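Local coordinates for probable branched-chain amino acid ABC transporter, amino acid binding protein (Thermus thermophilus, PDB 3LKB) that binds valine and probably delivers branched-chain amino acids to the membrane components of an ABC transporter, at the interface of chains A and B. Residues are numbered along the deposited sequence; one frame, centred on the assembly and turned at random. Chains: chain A/B, Probable branched-chain amino acid ABC transporter, amino acid binding protein.

Contact 1: the interface of chains A and B. Residues chain A 16-17, 25, 281; chain B 16-17, 25, 57.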
ATOM      1  N   ILE A  16      -1.496   1.742  -6.290  1.00  9.20           N
ATOM      2  CA  ILE A  16      -0.492   1.049  -5.484  1.00  9.47           C
ATOM      3  C   ILE A  16      -0.812   1.375  -4.010  1.00 10.57           C
ATOM      4  O   ILE A  16      -0.613   0.538  -3.103  1.00 10.46           O
ATOM      5  CB  ILE A  16       0.960   1.485  -5.901  1.00 10.34           C
ATOM      6  CG1 ILE A  16       1.358   0.886  -7.246  1.00 11.29           C
ATOM      7  CG2 ILE A  16       1.992   0.916  -4.980  1.00  9.99           C
ATOM      8  CD1 ILE A  16       2.189   1.836  -8.087  1.00 15.65           C
ATOM      9  N   THR A  17      -1.358   2.582  -3.774  1.00  9.86           N
ATOM     10  CA  THR A  17      -1.849   2.933  -2.454  1.00  9.78           C
ATOM     11  C   THR A  17      -3.181   3.579  -2.608  1.00  9.79           C
ATOM     12  O   THR A  17      -3.625   3.759  -3.737  1.00  9.97           O
ATOM     13  CB  THR A  17      -0.881   3.845  -1.692  1.00 10.38           C
ATOM     14  OG1 THR A  17      -0.815   5.156  -2.314  1.00 11.50           O
ATOM     15  CG2 THR A  17       0.510   3.169  -1.644  1.00  8.86           C
ATOM     16  N   ALA A  25      -1.872  -2.921  -5.472  1.00  7.58           N
ATOM     17  CA  ALA A  25      -0.468  -3.093  -5.105  1.00  8.85           C
ATOM     18  C   ALA A  25       0.183  -4.336  -5.788  1.00  8.64           C
ATOM     19  O   ALA A  25       1.127  -4.198  -6.577  1.00  8.47           O
ATOM     20  CB  ALA A  25      -0.291  -3.107  -3.573  1.00  7.92           C
ATOM     21  N   PHE A 281       2.492 -11.427  -1.855  1.00 18.22           N
ATOM     22  CA  PHE A 281       2.377 -10.911  -3.229  1.00 18.03           C
ATOM     23  C   PHE A 281       2.444 -12.040  -4.235  1.00 18.11           C
ATOM     24  O   PHE A 281       1.600 -12.107  -5.117  1.00 18.43           O
ATOM     25  CB  PHE A 281       3.452  -9.860  -3.562  1.00 17.55           C
ATOM     26  CG  PHE A 281       3.078  -8.507  -3.124  1.00 17.73           C
ATOM     27  CD1 PHE A 281       2.994  -7.460  -4.029  1.00 17.86           C
ATOM     28  CD2 PHE A 281       2.757  -8.271  -1.793  1.00 16.72           C
ATOM     29  CE1 PHE A 281       2.593  -6.202  -3.607  1.00 15.51           C
ATOM     30  CE2 PHE A 281       2.357  -7.023  -1.378  1.00 17.28           C
ATOM     31  CZ  PHE A 281       2.257  -5.993  -2.298  1.00 15.07           C
TER
ATOM     32  N   ILE B  16       6.793   1.188   0.548  1.00  7.00           N
ATOM     33  CA  ILE B  16       5.511   1.681   0.034  1.00  7.26           C
ATOM     34  C   ILE B  16       4.438   0.600   0.169  1.00  8.35           C
ATOM     35  O   ILE B  16       3.290   0.923   0.517  1.00  9.07           O
ATOM     36  CB  ILE B  16       5.617   2.219  -1.417  1.00  6.79           C
ATOM     37  CG1 ILE B  16       6.516   3.447  -1.424  1.00  5.97           C
ATOM     38  CG2 ILE B  16       4.224   2.637  -1.991  1.00  3.45           C
ATOM     39  CD1 ILE B  16       6.890   3.846  -2.893  1.00 14.63           C
ATOM     40  N   THR B  17       4.823  -0.662  -0.080  1.00  8.20           N
ATOM     41  CA  THR B  17       3.987  -1.823   0.215  1.00  8.47           C
ATOM     42  C   THR B  17       4.808  -2.814   1.011  1.00  9.96           C
ATOM     43  O   THR B  17       6.012  -2.569   1.319  1.00  9.62           O
ATOM     44  CB  THR B  17       3.437  -2.497  -1.060  1.00  9.03           C
ATOM     45  OG1 THR B  17       4.499  -3.106  -1.814  1.00 10.39           O
ATOM     46  CG2 THR B  17       2.706  -1.437  -1.959  1.00  9.35           C
ATOM     47  N   ALA B  25       4.220   4.094   3.163  1.00  7.69           N
ATOM     48  CA  ALA B  25       3.467   4.625   2.032  1.00  6.97           C
ATOM     49  C   ALA B  25       3.267   6.153   2.164  1.00  6.82           C
ATOM     50  O   ALA B  25       3.681   6.879   1.278  1.00  7.91           O
ATOM     51  CB  ALA B  25       2.113   3.854   1.854  1.00  5.46           C
ATOM     52  N   GLN B  57       9.864  -2.801  -0.188  1.00 10.53           N
ATOM     53  CA  GLN B  57       9.011  -3.700   0.567  1.00 11.21           C
ATOM     54  C   GLN B  57       9.624  -4.248   1.850  1.00 11.32           C
ATOM     55  O   GLN B  57       9.365  -5.383   2.246  1.00 11.37           O
ATOM     56  CB  GLN B  57       8.486  -4.822  -0.317  1.00 10.75           C
ATOM     57  CG  GLN B  57       7.679  -4.232  -1.455  1.00 13.63           C
ATOM     58  CD  GLN B  57       7.074  -5.308  -2.307  1.00 17.99           C
ATOM     59  OE1 GLN B  57       7.804  -6.136  -2.885  1.00 19.77           O
ATOM     60  NE2 GLN B  57       5.740  -5.320  -2.402  1.00 14.52           N
TER

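Contact 2: the interface of chains A and B. Residues chain A 17-19, 57, 59, 62; chain B 276-278, 281.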
ATOM      1  N   THR A  17      -1.358   2.582  -3.774  1.00  9.86           N
ATOM      2  CA  THR A  17      -1.849   2.933  -2.454  1.00  9.78           C
ATOM      3  C   THR A  17      -3.181   3.579  -2.608  1.00  9.79           C
ATOM      4  O   THR A  17      -3.625   3.759  -3.737  1.00  9.97           O
ATOM      5  CB  THR A  17      -0.881   3.845  -1.692  1.00 10.38           C
ATOM      6  OG1 THR A  17      -0.815   5.156  -2.314  1.00 11.50           O
ATOM      7  CG2 THR A  17       0.510   3.169  -1.644  1.00  8.86           C
ATOM      8  N   GLY A  18      -3.841   3.902  -1.484  1.00  9.81           N
ATOM      9  CA  GLY A  18      -5.169   4.497  -1.508  1.00  7.86           C
ATOM     10  C   GLY A  18      -6.240   3.465  -1.721  1.00  8.07           C
ATOM     11  O   GLY A  18      -5.983   2.273  -1.601  1.00  8.37           O
ATOM     12  N   PRO A  19      -7.458   3.912  -2.028  1.00  7.74           N
ATOM     13  CA  PRO A  19      -8.616   3.005  -2.100  1.00  8.38           C
ATOM     14  C   PRO A  19      -8.382   1.867  -3.089  1.00  8.30           C
ATOM     15  O   PRO A  19      -7.849   2.118  -4.182  1.00  8.08           O
ATOM     16  CB  PRO A  19      -9.758   3.917  -2.625  1.00  8.87           C
ATOM     17  CG  PRO A  19      -9.322   5.338  -2.310  1.00  7.44           C
ATOM     18  CD  PRO A  19      -7.801   5.308  -2.363  1.00  7.49           C
ATOM     19  N   GLN A  57      -3.388   6.415  -6.944  1.00 10.50           N
ATOM     20  CA  GLN A  57      -4.208   6.313  -5.720  1.00 10.95           C
ATOM     21  C   GLN A  57      -5.729   6.354  -5.946  1.00 10.12           C
ATOM     22  O   GLN A  57      -6.484   6.813  -5.087  1.00  9.27           O
ATOM     23  CB  GLN A  57      -3.786   7.380  -4.716  1.00 10.73           C
ATOM     24  CG  GLN A  57      -2.299   7.232  -4.345  1.00 16.23           C
ATOM     25  CD  GLN A  57      -1.871   8.107  -3.222  1.00 19.01           C
ATOM     26  OE1 GLN A  57      -2.045   9.325  -3.278  1.00 18.45           O
ATOM     27  NE2 GLN A  57      -1.301   7.499  -2.171  1.00 20.86           N
ATOM     28  N   ASN A  59      -7.319   8.126  -7.950  1.00  8.55           N
ATOM     29  CA  ASN A  59      -7.786   9.465  -8.230  1.00  8.97           C
ATOM     30  C   ASN A  59      -7.750   9.696  -9.756  1.00  8.26           C
ATOM     31  O   ASN A  59      -6.692   9.761 -10.378  1.00  6.88           O
ATOM     32  CB  ASN A  59      -6.924  10.471  -7.454  1.00  9.63           C
ATOM     33  CG  ASN A  59      -7.344  11.929  -7.660  1.00 11.27           C
ATOM     34  OD1 ASN A  59      -7.847  12.313  -8.702  1.00 14.94           O
ATOM     35  ND2 ASN A  59      -7.104  12.743  -6.657  1.00 11.94           N
ATOM     36  N   ASN A  62      -5.337  12.295 -11.231  1.00 12.75           N
ATOM     37  CA  ASN A  62      -3.991  11.765 -11.354  1.00 13.55           C
ATOM     38  C   ASN A  62      -3.905  10.844 -12.587  1.00 14.04           C
ATOM     39  O   ASN A  62      -3.009  11.012 -13.410  1.00 14.30           O
ATOM     40  CB  ASN A  62      -3.490  11.087 -10.054  1.00 13.05           C
ATOM     41  CG  ASN A  62      -3.394  12.072  -8.895  1.00 13.85           C
ATOM     42  OD1 ASN A  62      -3.234  13.242  -9.138  1.00 14.77           O
ATOM     43  ND2 ASN A  62      -3.541  11.609  -7.641  1.00 13.86           N
TER
ATOM     44  N   GLY B 276      -3.530  15.727  -5.157  1.00 16.87           N
ATOM     45  CA  GLY B 276      -4.583  14.727  -5.118  1.00 15.37           C
ATOM     46  C   GLY B 276      -4.292  13.517  -4.265  1.00 15.05           C
ATOM     47  O   GLY B 276      -4.622  12.382  -4.639  1.00 15.35           O
ATOM     48  N   ARG B 277      -3.666  13.734  -3.116  1.00 13.99           N
ATOM     49  CA  ARG B 277      -3.482  12.645  -2.193  1.00 13.80           C
ATOM     50  C   ARG B 277      -4.784  12.366  -1.519  1.00 12.99           C
ATOM     51  O   ARG B 277      -5.554  13.272  -1.299  1.00 13.56           O
ATOM     52  CB  ARG B 277      -2.432  12.979  -1.135  1.00 14.39           C
ATOM     53  CG  ARG B 277      -1.052  13.192  -1.688  1.00 14.89           C
ATOM     54  CD  ARG B 277      -0.443  11.847  -2.016  1.00 16.37           C
ATOM     55  NE  ARG B 277       0.890  11.989  -2.584  1.00 15.95           N
ATOM     56  CZ  ARG B 277       1.498  11.035  -3.266  1.00 14.61           C
ATOM     57  NH1 ARG B 277       0.863   9.869  -3.468  1.00 11.23           N
ATOM     58  NH2 ARG B 277       2.726  11.256  -3.752  1.00 13.88           N
ATOM     59  N   PRO B 278      -5.036  11.108  -1.170  1.00 13.45           N
ATOM     60  CA  PRO B 278      -6.217  10.825  -0.323  1.00 13.89           C
ATOM     61  C   PRO B 278      -6.148  11.542   1.046  1.00 14.44           C
ATOM     62  O   PRO B 278      -5.067  11.809   1.570  1.00 12.95           O
ATOM     63  CB  PRO B 278      -6.182   9.303  -0.137  1.00 13.43           C
ATOM     64  CG  PRO B 278      -5.192   8.764  -1.188  1.00 12.94           C
ATOM     65  CD  PRO B 278      -4.235   9.897  -1.462  1.00 13.07           C
ATOM     66  N   PHE B 281      -3.982  10.088   3.847  1.00 12.11           N
ATOM     67  CA  PHE B 281      -2.559  10.358   3.702  1.00 11.88           C
ATOM     68  C   PHE B 281      -2.237  11.770   4.181  1.00 12.61           C
ATOM     69  O   PHE B 281      -1.169  12.027   4.769  1.00 11.85           O
ATOM     70  CB  PHE B 281      -2.093  10.183   2.239  1.00 12.19           C
ATOM     71  CG  PHE B 281      -1.746   8.745   1.867  1.00 10.65           C
ATOM     72  CD1 PHE B 281      -0.442   8.396   1.490  1.00 10.97           C
ATOM     73  CD2 PHE B 281      -2.713   7.760   1.882  1.00  9.42           C
ATOM     74  CE1 PHE B 281      -0.128   7.071   1.173  1.00 10.68           C
ATOM     75  CE2 PHE B 281      -2.398   6.434   1.588  1.00 11.60           C
ATOM     76  CZ  PHE B 281      -1.109   6.090   1.242  1.00  9.46           C
TER
HETATM   77  O   HOH W   1      -7.280  11.535  -3.834  1.00 25.96           O

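Contact 1: the interface of chains A and B
Methyl meets methyl where A:Thr17 and B:Ile16 touch: CG2 of A:Thr17 lies 3.8 Å from CG2 of B:Ile16, the two side chains crossing at about a right angle. The protein belongs to the leucine-binding family of periplasmic binding proteins, and this is the centre of a two-fold face in the deposited assembly, where side-chain methyls meet. The twin pair follows, CG2 of A:Ile16 standing 3.9 Å from CG2 of B:Thr17. In both isoleucines CG2 is anti to the backbone N (chi1 -73° in A:Ile16 and -65° in B:Ile16, measured to CG1), which turns this branch, rather than the longer CG1 arm, toward the partner. The alanines, early in helix 21-41 of each chain, flank the centre; CB of A:Ala25 rests 3.8 Å from CG2 of B:Thr17, and B:Ala25 meets A:Thr17 in the same way.

B:Thr17 has a second, polar side. Its OG1 lies 3.7 Å from CZ of A:Phe281, at the tip of the ring, and accepts a hydrogen bond of 2.6 Å from NE2 of B:Gln57 within its own chain. That bond is likely to steady the amide, whose NE2 sits over one ring face of A:Phe281, 3.4 Å above the plane and offset toward the rim. Amide and ring planes stand nearly perpendicular, 87° apart. An alanine in place of B:Thr17 would probably leave a gap against A:Ala25 and A:Ile16 and set the B:Gln57 amide free to turn away from the ring.

Contact 2: the interface of chains A and B
The side-chain carbonyl of A:Gln57 receives B:Arg277, whose NH1 donates to OE1 at 3.0 Å. The arginine approaches from above the carbonyl plane, 68° out of it, and not along a lone pair, with amide and guanidinium planes 88° apart. CD of the glutamine lies at the guanidinium edge, in plane. Across the same amide runs B:Pro278, its ring crossing the glutamine chain at about a right angle, with the two CD atoms 3.4 Å apart. The amide nitrogen of A:Gln57 turns to B:Phe281, lying 3.6 Å above one ring face near its rim, while CB of A:Thr17 adds a contact of 3.7 Å with CZ at the ring tip.

Beside this group, the backbone carbonyl of B:Gly276 is gripped by two amides. ND2 of A:Asn59 donates to its O at 3.2 Å and ND2 of A:Asn62 at 3.3 Å, reaching it from opposite faces of the carbonyl plane; water 1 also bridges ND2 of A:Asn59 and this O.

Further out, conformation places these groups. A:Gln57 is extended beyond CG, which carries its amide out to the arginine and proline, whereas B:Arg277 bends at chi2 (-77°) to bring NH1 back over the glutamine. A:Asn62 is mounted on helix 60-72. The patch supplies polar ties between the two copies in this assembly, although the structure alone does not show that the dimer forms in the cell.

The C-alpha centres of contact 1 and contact 2 lie about 13 Å apart, and A:Thr17 belongs to both. Contact 1 brings A:Ile16, A:Thr17 and A:Ala25 together with their B counterparts, as expected near the two-fold axis, whereas contact 2 extends from it toward the polar flank. B:Gln57 pairs with A:Phe281 in contact 1 and A:Gln57 with B:Phe281 in contact 2, and B:Gly276 to B:Pro278 lead into helix 279-282, which carries B:Phe281. Symmetry therefore provides a second polar flank equivalent to contact 2, so the apolar centre is probably braced from two sides, which would suit a dimer if one exists in solution.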